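Local structure of capsid protein (Infectious hypodermal and hematopoietic necrosis virus, 3N7X) at residues 56-61 with 176-181; 69-74 with 263-268; 103-108 with 293-298; 110-115 with 218-223; 228-233 with 318-323. The protein forms the icosahedral shell of a small shrimp parvovirus, in which sixty copies of the beta-barrel subunit assemble, with calcium ions bound between them. All coordinates share one frame; numbering follows the deposited sequence.

Contact 1: 56-61 with 176-181. With CA (calcium ion), chain B.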
# COMPACT_ATOMS: atom_id res chain seq x y z
N PHE A 56 46.56 66.95 -57.21
CA PHE A 56 46.84 68.20 -56.52
C PHE A 56 48.29 68.18 -56.05
O PHE A 56 48.82 67.12 -55.69
CB PHE A 56 45.94 68.40 -55.30
CG PHE A 56 44.49 68.65 -55.62
CD1 PHE A 56 44.11 69.14 -56.86
CD2 PHE A 56 43.51 68.46 -54.64
CE1 PHE A 56 42.77 69.44 -57.13
CE2 PHE A 56 42.17 68.75 -54.90
CZ PHE A 56 41.80 69.25 -56.15
N GLU A 57 48.94 69.34 -56.07
CA GLU A 57 50.32 69.45 -55.60
C GLU A 57 50.36 70.55 -54.55
O GLU A 57 49.59 71.51 -54.62
CB GLU A 57 51.27 69.80 -56.75
CG GLU A 57 51.32 68.80 -57.88
CD GLU A 57 50.20 68.99 -58.88
OE1 GLU A 57 49.90 70.16 -59.21
OE2 GLU A 57 49.62 67.99 -59.35
N PHE A 58 51.26 70.41 -53.58
CA PHE A 58 51.37 71.40 -52.51
C PHE A 58 52.81 71.60 -52.08
O PHE A 58 53.63 70.68 -52.18
CB PHE A 58 50.61 70.93 -51.27
CG PHE A 58 49.15 70.69 -51.49
CD1 PHE A 58 48.26 71.75 -51.58
CD2 PHE A 58 48.66 69.38 -51.59
CE1 PHE A 58 46.89 71.52 -51.75
CE2 PHE A 58 47.30 69.14 -51.76
CZ PHE A 58 46.41 70.21 -51.84
N ASP A 59 53.11 72.79 -51.59
CA ASP A 59 54.43 73.09 -51.05
C ASP A 59 54.14 73.80 -49.73
O ASP A 59 53.00 73.80 -49.28
CB ASP A 59 55.27 73.98 -51.98
CG ASP A 59 54.62 75.31 -52.28
OD1 ASP A 59 53.75 75.76 -51.50
OD2 ASP A 59 55.01 75.93 -53.29
N ALA A 60 55.15 74.41 -49.12
CA ALA A 60 54.94 75.08 -47.84
C ALA A 60 54.19 76.40 -47.92
O ALA A 60 54.16 77.17 -46.95
CB ALA A 60 56.29 75.27 -47.14
N ALA A 61 53.57 76.68 -49.07
CA ALA A 61 52.80 77.92 -49.27
C ALA A 61 53.63 79.18 -49.05
O ALA A 61 53.11 80.24 -48.69
CB ALA A 61 51.60 77.93 -48.32
N GLN A 176 41.97 73.03 -61.27
CA GLN A 176 43.31 72.49 -61.42
C GLN A 176 43.95 72.19 -60.07
O GLN A 176 44.66 71.18 -59.92
CB GLN A 176 44.19 73.49 -62.18
CG GLN A 176 44.11 73.37 -63.70
CD GLN A 176 44.42 74.69 -64.42
OE1 GLN A 176 45.30 75.45 -64.00
NE2 GLN A 176 43.71 74.94 -65.51
N ASN A 177 43.68 73.03 -59.08
CA ASN A 177 44.31 72.85 -57.78
C ASN A 177 43.75 73.81 -56.74
O ASN A 177 43.17 74.85 -57.07
CB ASN A 177 45.82 73.12 -57.93
CG ASN A 177 46.65 72.45 -56.85
OD1 ASN A 177 47.04 71.29 -56.98
ND2 ASN A 177 46.93 73.19 -55.78
N PRO A 178 43.89 73.46 -55.46
CA PRO A 178 43.40 74.35 -54.41
C PRO A 178 44.29 75.59 -54.53
O PRO A 178 45.48 75.47 -54.79
CB PRO A 178 43.67 73.56 -53.13
CG PRO A 178 43.44 72.15 -53.58
CD PRO A 178 44.13 72.10 -54.92
N GLN A 179 43.71 76.77 -54.35
CA GLN A 179 44.48 78.01 -54.48
C GLN A 179 44.88 78.64 -53.15
O GLN A 179 44.25 78.39 -52.12
CB GLN A 179 43.68 79.01 -55.31
CG GLN A 179 43.36 78.51 -56.71
CD GLN A 179 44.62 78.18 -57.50
OE1 GLN A 179 45.51 79.02 -57.65
NE2 GLN A 179 44.71 76.95 -58.00
N LEU A 180 45.93 79.45 -53.17
CA LEU A 180 46.41 80.10 -51.96
C LEU A 180 45.50 81.22 -51.49
O LEU A 180 45.00 82.03 -52.28
CB LEU A 180 47.82 80.64 -52.16
CG LEU A 180 48.96 79.63 -52.19
CD1 LEU A 180 50.28 80.37 -52.39
CD2 LEU A 180 48.99 78.83 -50.89
N VAL A 181 45.29 81.27 -50.18
CA VAL A 181 44.46 82.28 -49.55
C VAL A 181 45.29 82.93 -48.45
O VAL A 181 45.97 82.24 -47.69
CB VAL A 181 43.19 81.66 -48.93
CG1 VAL A 181 42.46 82.68 -48.08
CG2 VAL A 181 42.27 81.15 -50.03
CA CA B . 45.72 69.41 -61.03
O HOH W 1 47.26 70.66 -59.71
O HOH W 2 47.97 68.63 -61.41
O HOH W 3 43.35 69.01 -61.20

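Contact 2: 69-74 with 263-268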
# COMPACT_ATOMS: atom_id res chain seq x y z
N LYS A 69 51.64 83.42 -43.70
CA LYS A 69 50.66 84.29 -44.35
C LYS A 69 49.61 83.60 -45.22
O LYS A 69 48.46 84.06 -45.28
CB LYS A 69 51.39 85.34 -45.19
CG LYS A 69 52.38 86.18 -44.40
CD LYS A 69 53.14 87.13 -45.32
CE LYS A 69 54.08 88.01 -44.53
NZ LYS A 69 54.92 88.87 -45.42
N ASN A 70 49.98 82.52 -45.90
CA ASN A 70 49.04 81.83 -46.77
C ASN A 70 48.89 80.34 -46.55
O ASN A 70 49.76 79.68 -45.97
CB ASN A 70 49.40 82.06 -48.24
CG ASN A 70 49.54 83.52 -48.60
OD1 ASN A 70 50.61 84.10 -48.46
ND2 ASN A 70 48.44 84.13 -49.04
N LEU A 71 47.77 79.81 -47.05
CA LEU A 71 47.46 78.39 -46.97
C LEU A 71 46.64 78.07 -48.21
O LEU A 71 45.93 78.94 -48.73
CB LEU A 71 46.64 78.07 -45.72
CG LEU A 71 47.33 78.18 -44.36
CD1 LEU A 71 46.32 77.97 -43.24
CD2 LEU A 71 48.45 77.15 -44.27
N TYR A 72 46.73 76.84 -48.70
CA TYR A 72 45.94 76.46 -49.86
C TYR A 72 44.55 76.21 -49.32
O TYR A 72 44.39 75.68 -48.22
CB TYR A 72 46.46 75.18 -50.50
CG TYR A 72 47.81 75.31 -51.15
CD1 TYR A 72 48.98 75.13 -50.42
CD2 TYR A 72 47.91 75.61 -52.51
CE1 TYR A 72 50.23 75.23 -51.02
CE2 TYR A 72 49.16 75.72 -53.12
CZ TYR A 72 50.31 75.53 -52.38
OH TYR A 72 51.54 75.63 -52.99
N CYS A 73 43.54 76.59 -50.09
CA CYS A 73 42.17 76.38 -49.67
C CYS A 73 41.44 75.45 -50.63
O CYS A 73 41.63 75.53 -51.84
CB CYS A 73 41.43 77.72 -49.59
SG CYS A 73 39.65 77.58 -49.26
N LEU A 74 40.63 74.55 -50.08
CA LEU A 74 39.85 73.64 -50.91
C LEU A 74 38.39 73.86 -50.53
O LEU A 74 37.90 73.32 -49.53
CB LEU A 74 40.24 72.18 -50.66
CG LEU A 74 39.38 71.15 -51.41
CD1 LEU A 74 39.29 71.50 -52.89
CD2 LEU A 74 39.97 69.77 -51.23
N GLN A 263 35.62 74.62 -44.36
CA GLN A 263 36.36 74.18 -45.53
C GLN A 263 37.77 73.96 -45.00
O GLN A 263 38.08 74.38 -43.88
CB GLN A 263 36.35 75.23 -46.66
CG GLN A 263 36.87 76.61 -46.28
CD GLN A 263 35.76 77.56 -45.85
OE1 GLN A 263 35.13 77.37 -44.80
NE2 GLN A 263 35.51 78.58 -46.66
N ILE A 264 38.63 73.31 -45.77
CA ILE A 264 39.97 73.06 -45.28
C ILE A 264 41.06 73.93 -45.88
O ILE A 264 40.91 74.47 -46.98
CB ILE A 264 40.35 71.58 -45.48
CG1 ILE A 264 40.28 71.22 -46.96
CG2 ILE A 264 39.40 70.70 -44.69
CD1 ILE A 264 40.65 69.78 -47.23
N PHE A 265 42.15 74.07 -45.13
CA PHE A 265 43.31 74.86 -45.54
C PHE A 265 44.52 73.95 -45.38
O PHE A 265 44.57 73.15 -44.44
CB PHE A 265 43.42 76.09 -44.65
CG PHE A 265 42.28 77.04 -44.81
CD1 PHE A 265 42.24 77.94 -45.87
CD2 PHE A 265 41.21 77.02 -43.92
CE1 PHE A 265 41.16 78.80 -46.05
CE2 PHE A 265 40.12 77.88 -44.09
CZ PHE A 265 40.10 78.77 -45.16
N MET A 266 45.49 74.06 -46.28
CA MET A 266 46.66 73.19 -46.22
C MET A 266 47.97 73.85 -46.59
O MET A 266 48.00 74.97 -47.09
CB MET A 266 46.47 72.00 -47.16
CG MET A 266 45.17 71.26 -46.99
SD MET A 266 44.53 70.78 -48.60
CE MET A 266 44.03 72.39 -49.22
N ARG A 267 49.04 73.10 -46.34
CA ARG A 267 50.40 73.51 -46.67
C ARG A 267 51.31 72.36 -46.28
O ARG A 267 51.10 71.71 -45.26
CB ARG A 267 50.83 74.77 -45.90
CG ARG A 267 51.25 74.53 -44.47
CD ARG A 267 51.83 75.80 -43.86
NE ARG A 267 52.24 75.60 -42.47
CZ ARG A 267 52.80 76.53 -41.71
NH1 ARG A 267 53.02 77.74 -42.20
NH2 ARG A 267 53.14 76.25 -40.46
N MET A 268 52.31 72.07 -47.11
CA MET A 268 53.25 71.02 -46.78
C MET A 268 53.92 71.57 -45.52
O MET A 268 54.18 72.77 -45.44
CB MET A 268 54.26 70.84 -47.91
CG MET A 268 55.22 69.67 -47.74
SD MET A 268 54.54 68.00 -48.04
CE MET A 268 52.86 68.33 -48.29

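Contact 3: 103-108 with 293-298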
# COMPACT_ATOMS: atom_id res chain seq x y z
N LYS A 103 21.18 71.02 -67.16
CA LYS A 103 21.32 72.44 -66.88
C LYS A 103 20.00 73.20 -67.02
O LYS A 103 19.59 73.94 -66.12
CB LYS A 103 22.37 73.01 -67.83
CG LYS A 103 22.66 74.49 -67.72
CD LYS A 103 23.64 74.83 -68.82
CE LYS A 103 24.01 76.29 -68.88
NZ LYS A 103 24.84 76.52 -70.09
N SER A 104 19.34 73.01 -68.15
CA SER A 104 18.10 73.71 -68.42
C SER A 104 17.00 73.36 -67.41
O SER A 104 16.30 74.24 -66.90
CB SER A 104 17.62 73.39 -69.84
OG SER A 104 16.67 74.35 -70.26
N MET A 105 16.86 72.07 -67.13
CA MET A 105 15.85 71.62 -66.18
C MET A 105 16.15 72.15 -64.78
O MET A 105 15.25 72.61 -64.08
CB MET A 105 15.80 70.09 -66.18
CG MET A 105 14.48 69.53 -65.70
SD MET A 105 14.52 67.73 -65.58
CE MET A 105 14.61 67.30 -67.29
N MET A 106 17.42 72.10 -64.38
CA MET A 106 17.84 72.60 -63.08
C MET A 106 17.44 74.05 -62.94
O MET A 106 16.79 74.45 -61.98
CB MET A 106 19.35 72.57 -62.94
CG MET A 106 19.97 71.25 -62.71
SD MET A 106 21.74 71.54 -62.64
CE MET A 106 21.89 72.47 -61.09
N LYS A 107 17.90 74.84 -63.90
CA LYS A 107 17.67 76.26 -63.93
C LYS A 107 16.21 76.64 -63.74
O LYS A 107 15.89 77.51 -62.94
CB LYS A 107 18.16 76.83 -65.26
CG LYS A 107 17.86 78.32 -65.44
CD LYS A 107 18.14 78.79 -66.86
CE LYS A 107 17.25 78.06 -67.87
NZ LYS A 107 17.46 78.51 -69.28
N THR A 108 15.33 75.97 -64.47
CA THR A 108 13.92 76.29 -64.41
C THR A 108 13.08 75.64 -63.33
O THR A 108 12.23 76.29 -62.73
CB THR A 108 13.26 75.99 -65.76
OG1 THR A 108 13.95 76.70 -66.79
CG2 THR A 108 11.80 76.40 -65.74
N LEU A 293 23.19 65.06 -56.76
CA LEU A 293 22.24 66.10 -57.11
C LEU A 293 20.85 65.54 -57.36
O LEU A 293 20.71 64.42 -57.87
CB LEU A 293 22.72 66.82 -58.36
CG LEU A 293 21.93 68.07 -58.77
CD1 LEU A 293 22.29 69.22 -57.84
CD2 LEU A 293 22.26 68.44 -60.20
N GLU A 294 19.84 66.29 -56.97
CA GLU A 294 18.46 65.88 -57.21
C GLU A 294 17.83 67.03 -57.97
O GLU A 294 17.89 68.18 -57.54
CB GLU A 294 17.71 65.62 -55.90
CG GLU A 294 16.23 65.27 -56.13
CD GLU A 294 15.50 64.85 -54.86
OE1 GLU A 294 15.96 65.18 -53.74
OE2 GLU A 294 14.44 64.19 -54.98
N VAL A 295 17.25 66.71 -59.11
CA VAL A 295 16.62 67.72 -59.94
C VAL A 295 15.14 67.45 -60.09
O VAL A 295 14.70 66.32 -60.30
CB VAL A 295 17.26 67.78 -61.34
CG1 VAL A 295 16.59 68.87 -62.16
CG2 VAL A 295 18.75 68.05 -61.22
N ARG A 296 14.39 68.52 -59.98
CA ARG A 296 12.95 68.50 -60.07
C ARG A 296 12.51 68.40 -61.55
O ARG A 296 13.11 69.02 -62.43
CB ARG A 296 12.46 69.79 -59.41
CG ARG A 296 11.01 69.91 -59.20
CD ARG A 296 10.46 68.97 -58.15
NE ARG A 296 9.02 69.15 -58.22
CZ ARG A 296 8.36 70.11 -57.58
NH1 ARG A 296 9.01 70.95 -56.79
NH2 ARG A 296 7.07 70.29 -57.81
N LEU A 297 11.48 67.59 -61.82
CA LEU A 297 10.99 67.44 -63.20
C LEU A 297 9.95 68.49 -63.57
O LEU A 297 9.27 69.05 -62.71
CB LEU A 297 10.35 66.06 -63.38
CG LEU A 297 11.25 64.83 -63.49
CD1 LEU A 297 10.40 63.57 -63.47
CD2 LEU A 297 12.05 64.91 -64.78
N PRO A 298 9.84 68.80 -64.87
CA PRO A 298 8.84 69.80 -65.25
C PRO A 298 7.46 69.17 -65.09
O PRO A 298 7.34 67.95 -65.00
CB PRO A 298 9.18 70.11 -66.71
CG PRO A 298 9.84 68.87 -67.18
CD PRO A 298 10.70 68.45 -66.01

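Contact 4: 110-115 with 218-223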
# COMPACT_ATOMS: atom_id res chain seq x y z
N GLY A 110 14.34 73.64 -60.52
CA GLY A 110 14.91 73.46 -59.19
C GLY A 110 15.74 72.23 -58.92
O GLY A 110 15.60 71.19 -59.59
N TRP A 111 16.60 72.34 -57.91
CA TRP A 111 17.49 71.25 -57.54
C TRP A 111 17.89 71.32 -56.07
O TRP A 111 17.66 72.32 -55.39
CB TRP A 111 18.74 71.30 -58.41
CG TRP A 111 19.34 72.68 -58.48
CD1 TRP A 111 19.13 73.62 -59.45
CD2 TRP A 111 20.22 73.30 -57.52
NE1 TRP A 111 19.82 74.78 -59.16
CE2 TRP A 111 20.49 74.60 -57.98
CE3 TRP A 111 20.79 72.87 -56.31
CZ2 TRP A 111 21.32 75.49 -57.27
CZ3 TRP A 111 21.61 73.75 -55.61
CH2 TRP A 111 21.87 75.05 -56.10
N LYS A 112 18.50 70.23 -55.60
CA LYS A 112 18.99 70.10 -54.22
C LYS A 112 20.30 69.36 -54.29
O LYS A 112 20.51 68.55 -55.20
CB LYS A 112 18.08 69.23 -53.36
CG LYS A 112 16.72 69.73 -53.06
CD LYS A 112 15.98 68.71 -52.21
CE LYS A 112 14.59 69.19 -51.88
NZ LYS A 112 13.85 68.19 -51.08
N VAL A 113 21.16 69.60 -53.31
CA VAL A 113 22.41 68.88 -53.22
C VAL A 113 22.29 68.12 -51.90
O VAL A 113 22.11 68.72 -50.84
CB VAL A 113 23.63 69.81 -53.15
CG1 VAL A 113 24.89 68.98 -52.93
CG2 VAL A 113 23.75 70.60 -54.44
N HIS A 114 22.36 66.80 -51.98
CA HIS A 114 22.25 65.98 -50.79
C HIS A 114 23.58 65.84 -50.08
O HIS A 114 23.73 66.27 -48.94
CB HIS A 114 21.72 64.59 -51.17
CG HIS A 114 20.27 64.59 -51.54
ND1 HIS A 114 19.27 64.72 -50.60
CD2 HIS A 114 19.66 64.53 -52.74
CE1 HIS A 114 18.10 64.75 -51.22
NE2 HIS A 114 18.31 64.64 -52.52
N LYS A 115 24.54 65.26 -50.77
CA LYS A 115 25.85 65.02 -50.18
C LYS A 115 26.92 65.26 -51.24
O LYS A 115 26.69 65.08 -52.44
CB LYS A 115 25.89 63.58 -49.67
CG LYS A 115 27.09 63.21 -48.84
CD LYS A 115 27.02 61.74 -48.43
CE LYS A 115 28.23 61.35 -47.57
NZ LYS A 115 28.30 59.88 -47.26
N ARG A 218 15.57 71.24 -47.21
CA ARG A 218 14.20 71.71 -47.01
C ARG A 218 13.64 72.47 -48.22
O ARG A 218 12.42 72.51 -48.41
CB ARG A 218 14.11 72.59 -45.76
CG ARG A 218 14.48 74.06 -45.96
CD ARG A 218 14.64 74.73 -44.61
NE ARG A 218 15.76 74.14 -43.89
CZ ARG A 218 15.84 74.04 -42.56
NH1 ARG A 218 14.86 74.49 -41.79
NH2 ARG A 218 16.91 73.48 -42.01
N ASN A 219 14.51 73.05 -49.03
CA ASN A 219 14.07 73.81 -50.20
C ASN A 219 14.60 73.27 -51.52
O ASN A 219 15.47 72.40 -51.56
CB ASN A 219 14.53 75.27 -50.12
CG ASN A 219 14.08 75.95 -48.86
OD1 ASN A 219 12.91 75.88 -48.48
ND2 ASN A 219 15.00 76.64 -48.20
N TRP A 220 14.04 73.80 -52.60
CA TRP A 220 14.47 73.50 -53.96
C TRP A 220 15.13 74.82 -54.36
O TRP A 220 14.67 75.89 -53.96
CB TRP A 220 13.29 73.22 -54.89
CG TRP A 220 12.66 71.87 -54.71
CD1 TRP A 220 11.43 71.60 -54.17
CD2 TRP A 220 13.22 70.60 -55.08
NE1 TRP A 220 11.20 70.24 -54.17
CE2 TRP A 220 12.28 69.61 -54.73
CE3 TRP A 220 14.43 70.21 -55.68
CZ2 TRP A 220 12.51 68.24 -54.95
CZ3 TRP A 220 14.66 68.85 -55.90
CH2 TRP A 220 13.70 67.88 -55.53
N TYR A 221 16.21 74.75 -55.13
CA TYR A 221 16.92 75.95 -55.55
C TYR A 221 16.92 76.06 -57.07
O TYR A 221 16.94 75.04 -57.77
CB TYR A 221 18.35 75.92 -55.00
CG TYR A 221 18.37 75.95 -53.49
CD1 TYR A 221 18.45 77.16 -52.80
CD2 TYR A 221 18.19 74.78 -52.74
CE1 TYR A 221 18.34 77.21 -51.41
CE2 TYR A 221 18.08 74.82 -51.35
CZ TYR A 221 18.15 76.04 -50.69
OH TYR A 221 18.01 76.10 -49.32
N GLY A 222 16.89 77.28 -57.57
CA GLY A 222 16.88 77.48 -59.01
C GLY A 222 18.13 78.13 -59.57
O GLY A 222 19.04 78.49 -58.82
N GLY A 223 18.17 78.28 -60.90
CA GLY A 223 19.31 78.91 -61.55
C GLY A 223 20.41 77.96 -61.95
O GLY A 223 20.49 76.83 -61.46

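Contact 5: 228-233 with 318-323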
# COMPACT_ATOMS: atom_id res chain seq x y z
N THR A 228 31.38 82.11 -63.72
CA THR A 228 31.85 83.38 -63.17
C THR A 228 31.91 83.49 -61.65
O THR A 228 32.76 84.20 -61.12
CB THR A 228 30.97 84.51 -63.69
OG1 THR A 228 29.66 84.37 -63.13
CG2 THR A 228 30.87 84.44 -65.21
N GLY A 229 31.00 82.83 -60.96
CA GLY A 229 30.99 82.93 -59.51
C GLY A 229 30.63 81.63 -58.83
O GLY A 229 29.72 80.91 -59.26
N PRO A 230 31.33 81.29 -57.73
CA PRO A 230 31.04 80.06 -57.01
C PRO A 230 29.64 80.04 -56.40
O PRO A 230 29.20 81.01 -55.79
CB PRO A 230 32.14 80.01 -55.96
CG PRO A 230 32.37 81.46 -55.66
CD PRO A 230 32.37 82.07 -57.04
N THR A 231 28.93 78.93 -56.60
CA THR A 231 27.60 78.76 -56.04
C THR A 231 27.75 77.77 -54.89
O THR A 231 28.25 76.66 -55.08
CB THR A 231 26.62 78.22 -57.09
OG1 THR A 231 26.50 79.15 -58.17
CG2 THR A 231 25.24 78.00 -56.48
N PHE A 232 27.33 78.18 -53.70
CA PHE A 232 27.46 77.34 -52.52
C PHE A 232 26.41 76.26 -52.36
O PHE A 232 25.23 76.46 -52.65
CB PHE A 232 27.44 78.20 -51.25
CG PHE A 232 28.51 79.26 -51.20
CD1 PHE A 232 29.55 79.28 -52.12
CD2 PHE A 232 28.47 80.23 -50.20
CE1 PHE A 232 30.55 80.26 -52.05
CE2 PHE A 232 29.46 81.21 -50.13
CZ PHE A 232 30.50 81.23 -51.05
N ILE A 233 26.84 75.09 -51.89
CA ILE A 233 25.91 74.01 -51.61
C ILE A 233 25.07 74.60 -50.47
O ILE A 233 25.62 75.08 -49.48
CB ILE A 233 26.67 72.76 -51.15
CG1 ILE A 233 27.37 72.13 -52.36
CG2 ILE A 233 25.71 71.78 -50.49
CD1 ILE A 233 28.34 71.03 -52.01
N GLY A 318 29.48 83.37 -54.02
CA GLY A 318 30.63 84.15 -53.58
C GLY A 318 31.43 84.66 -54.77
O GLY A 318 30.86 84.94 -55.82
N GLN A 319 32.74 84.79 -54.60
CA GLN A 319 33.60 85.25 -55.68
C GLN A 319 34.82 84.36 -55.76
O GLN A 319 35.32 83.89 -54.75
CB GLN A 319 34.04 86.70 -55.44
CG GLN A 319 32.90 87.69 -55.31
CD GLN A 319 32.30 87.71 -53.91
OE1 GLN A 319 31.13 88.03 -53.73
NE2 GLN A 319 33.12 87.38 -52.91
N LEU A 320 35.30 84.14 -56.98
CA LEU A 320 36.46 83.30 -57.21
C LEU A 320 37.71 83.71 -56.42
O LEU A 320 38.58 82.87 -56.17
CB LEU A 320 36.78 83.26 -58.71
CG LEU A 320 36.18 82.18 -59.61
CD1 LEU A 320 35.13 81.37 -58.88
CD2 LEU A 320 35.59 82.84 -60.85
N ASN A 321 37.81 84.98 -56.04
CA ASN A 321 38.99 85.46 -55.30
C ASN A 321 38.71 85.73 -53.83
O ASN A 321 39.48 86.42 -53.16
CB ASN A 321 39.55 86.73 -55.94
CG ASN A 321 38.54 87.88 -55.96
OD1 ASN A 321 37.51 87.83 -55.29
ND2 ASN A 321 38.85 88.92 -56.72
N LYS A 322 37.60 85.19 -53.34
CA LYS A 322 37.22 85.37 -51.94
C LYS A 322 36.99 84.04 -51.25
O LYS A 322 36.70 83.03 -51.89
CB LYS A 322 35.95 86.22 -51.83
CG LYS A 322 36.10 87.64 -52.31
CD LYS A 322 37.05 88.43 -51.44
CE LYS A 322 37.26 89.81 -52.04
NZ LYS A 322 38.22 90.63 -51.25
N CYS A 323 37.12 84.06 -49.93
CA CYS A 323 36.92 82.87 -49.12
C CYS A 323 36.08 83.25 -47.91
O CYS A 323 36.50 84.07 -47.09
CB CYS A 323 38.28 82.33 -48.67
SG CYS A 323 38.22 81.08 -47.39

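Contact 1: 56-61 with 176-181
F56 to A61 and Q176 to L180 run in nearly the same direction, 18° apart, and come nearest where the CA atoms of F56 and N177 lie 5.4 Å apart. The N177 amide holds this end. N177 has CG anti to its own backbone N (chi1 -157°), and its amide end comes near E57. OD1 takes the backbone N of E57 on a lone pair, with E57 N to N177 OD1 at 2.9 Å. ND2 makes a weak bond to E57 O and a better one to P178 O within its own segment. P178 sits on the F56 ring. Its CD is 3.4 Å from the ring centroid, over the face, as a CH-pi contact. The P178 CG also reaches the tip of F58, 4.0 Å from CZ. Further on, L180 CD2 meets A61 CB at 3.8 Å. A61 itself is held in an Asx turn by D59 OD1. The calcium ion lies at the F56 end and takes Q176 O at 2.4 Å. Three waters, Y55 O and E191 OE2 of a neighbouring subunit complete its shell. One of these waters donates to both E57 OE1 and N177 OD1, and a second donates to E57 OE2. E57 and N177 therefore form a second shell round the metal. The chemistry implies that this join between strand 45-59 and the turn after helix 171-176 probably helps to position a calcium site bridging two subunits.

Contact 2: 69-74 with 263-268
M266 bends back over Y72: chi3 (-71°) places CE against the other strand, 3.9 Å from Y72 CB and 4.1 Å from L74 CB. I264 has CG1 between its backbone N and carbonyl carbon (chi1 59°), and this atom lies 3.8 Å from L74 CB. The I264 and L74 side chains run side by side, pointing the same way. The opposite face of the sheet carries C73 and F265. C73 CB touches F265 CE1 at 3.7 Å, and its SG approaches the same ring obliquely. L71 crosses F265 at about a right angle, with CD1 on F265 CB. Its other methyl, CD2, rests on the aliphatic part of R267, 3.7 Å from CD. The backbones pair antiparallel. Y72 and M266 exchange two bonds, N to O and O to N, each 2.8 Å, and L74 N gives one to I264 O. The polar ends turn elsewhere: R267 forms a salt bridge with E150, and Y72 OH bonds D59. In the jelly-roll barrel these are strands C (70-74) and H (264-268). Strand 149-153 lies beyond 264-268, and strand 179-182 continues the sheet past 70-74.

Contact 3: 103-108 with 293-298
M105 reaches across from the helix to the end of the strand and loses the most surface here. Its CG is anti to the backbone N (chi1 -156°), and CG lies 3.6 Å from the backbone oxygen of R296. SD continues alongside L297, 3.8 Å from L297 CD2. It is also 3.9 Å from P298 CD, where the methionine crosses the proline at about a right angle. Next to it, M106 has CG beside its backbone N and crosses V295 at about a right angle. M106 CG meets V295 CG2 at 3.7 Å, and its SD lies 4.0 Å from L293 CD2. The helix is 97-109, which precedes strand D (111-131) of the jelly-roll barrel, the place of helix A in parvovirus capsid proteins. It packs on strand I (281-296), with the short axes 72° apart and 7.7 Å at closest approach. V295 fills the middle of this crossing. Its CG1 approaches the helix backbone, 4.0 Å from M106 N, while CG2 serves the M106 side chain. W111 and Y99 close round M106 within the chain. M101 of a neighbouring subunit also packs on M105 and P298, and R98 of that subunit donates to P298 O.

Contact 4: 110-115 with 218-223
W111 and Y221 cross at about a right angle, and Y221 covers one face of the W111 indole with its CB and its backbone O. Y221 CB stands 3.7 Å from the centroid of the six-membered ring, almost on its normal. Y221 O lies over the same face, nearer the rim, 3.1 Å above the plane. W111 CG sits between the backbone N and the carbonyl carbon (chi1 48°). The indole end comes back to the partner segment. The indole edge is used as well: W111 NE1 donates to G223 O at 3.2 Å. The two rings themselves meet obliquely, with planes 38° apart. K112 lies across W220. Its chain is extended beyond CG, and CE rests 3.6 Å from the centroid of the six-membered ring, over the face. NZ follows at 4.4 Å from that centroid as a cation-pi contact, and it also bonds T217 O. R296 makes a further cation-pi contact with W220. The backbones join in one antiparallel hydrogen-bonded pair. W111 N reaches Y221 O at 2.7 Å, and Y221 N reaches W111 O at 2.8 Å. The CA of G110 also meets Y221 O, at 2.9 Å. This is a single beta bridge flanked by W111 against Y221 and by K112 on W220, and it lays part of the long GH loop on the start of strand D in the jelly-roll fold.

Contact 5: 228-233 with 318-323
P230 and L320 meet obliquely, with P230 CD 3.4 Å from L320 CD1. The proline has its CG endo, and this atom lies against the backbone joining G318 to Q319, 3.5 Å from Q319 N. L320 has an unusual conformation. Its chi1 (-91°) and chi2 (9°) both depart from staggered values. Its two methyls divide the work. CD1 goes to P230, while CD2 lies 3.2 Å from the backbone oxygen of T228. F232 sets CG beside its own backbone N (chi1 -57°). The ring then reaches G318 with its far end, CZ to G318 N being 3.8 Å, in an oblique approach. G318 has no side chain, and the ring can come close to its backbone. H77 and W78 also meet the F232 ring. One backbone bond joins the segments: G318 N donates to P230 O at 3.0 Å. The CB of Q319 points away from the other segment, and NE2 bonds Y324 OH. Beyond it the chain reverses in a type I beta turn from Q319 to K322, closed by K322 N on Q319 O. L320 O is taken by W174 NE1. A bound magnesium ion lies about 3 Å from the F232 side chain. In this jelly-roll subunit the contact lays the long GH loop on the C-terminal part of the chain just before strand 322-324.

Contacts 2 and 3 are fully buried, contact 4 largely so, and contacts 1 and 5 only partly. Contacts 1 and 2 touch: D59 bonds Y72, and strands 179-182 and 70-74 are neighbours in one sheet. Contact 5 joins that sheet through C323, which packs near F265 and C73. Contacts 3 and 4 lie together on the opposite side of the chain's centre from contacts 1 and 2. There E294 bonds H114, and strands 281-296 and 111-131 pair. Contact 2 is regular strand pairing, and contact 3 is apolar helix-on-strand packing. Contact 4 relies on aromatic faces, and contact 5 on one backbone bond and a proline. Contact 1 holds a calcium ligand, and magnesium lies near F232 and Q263.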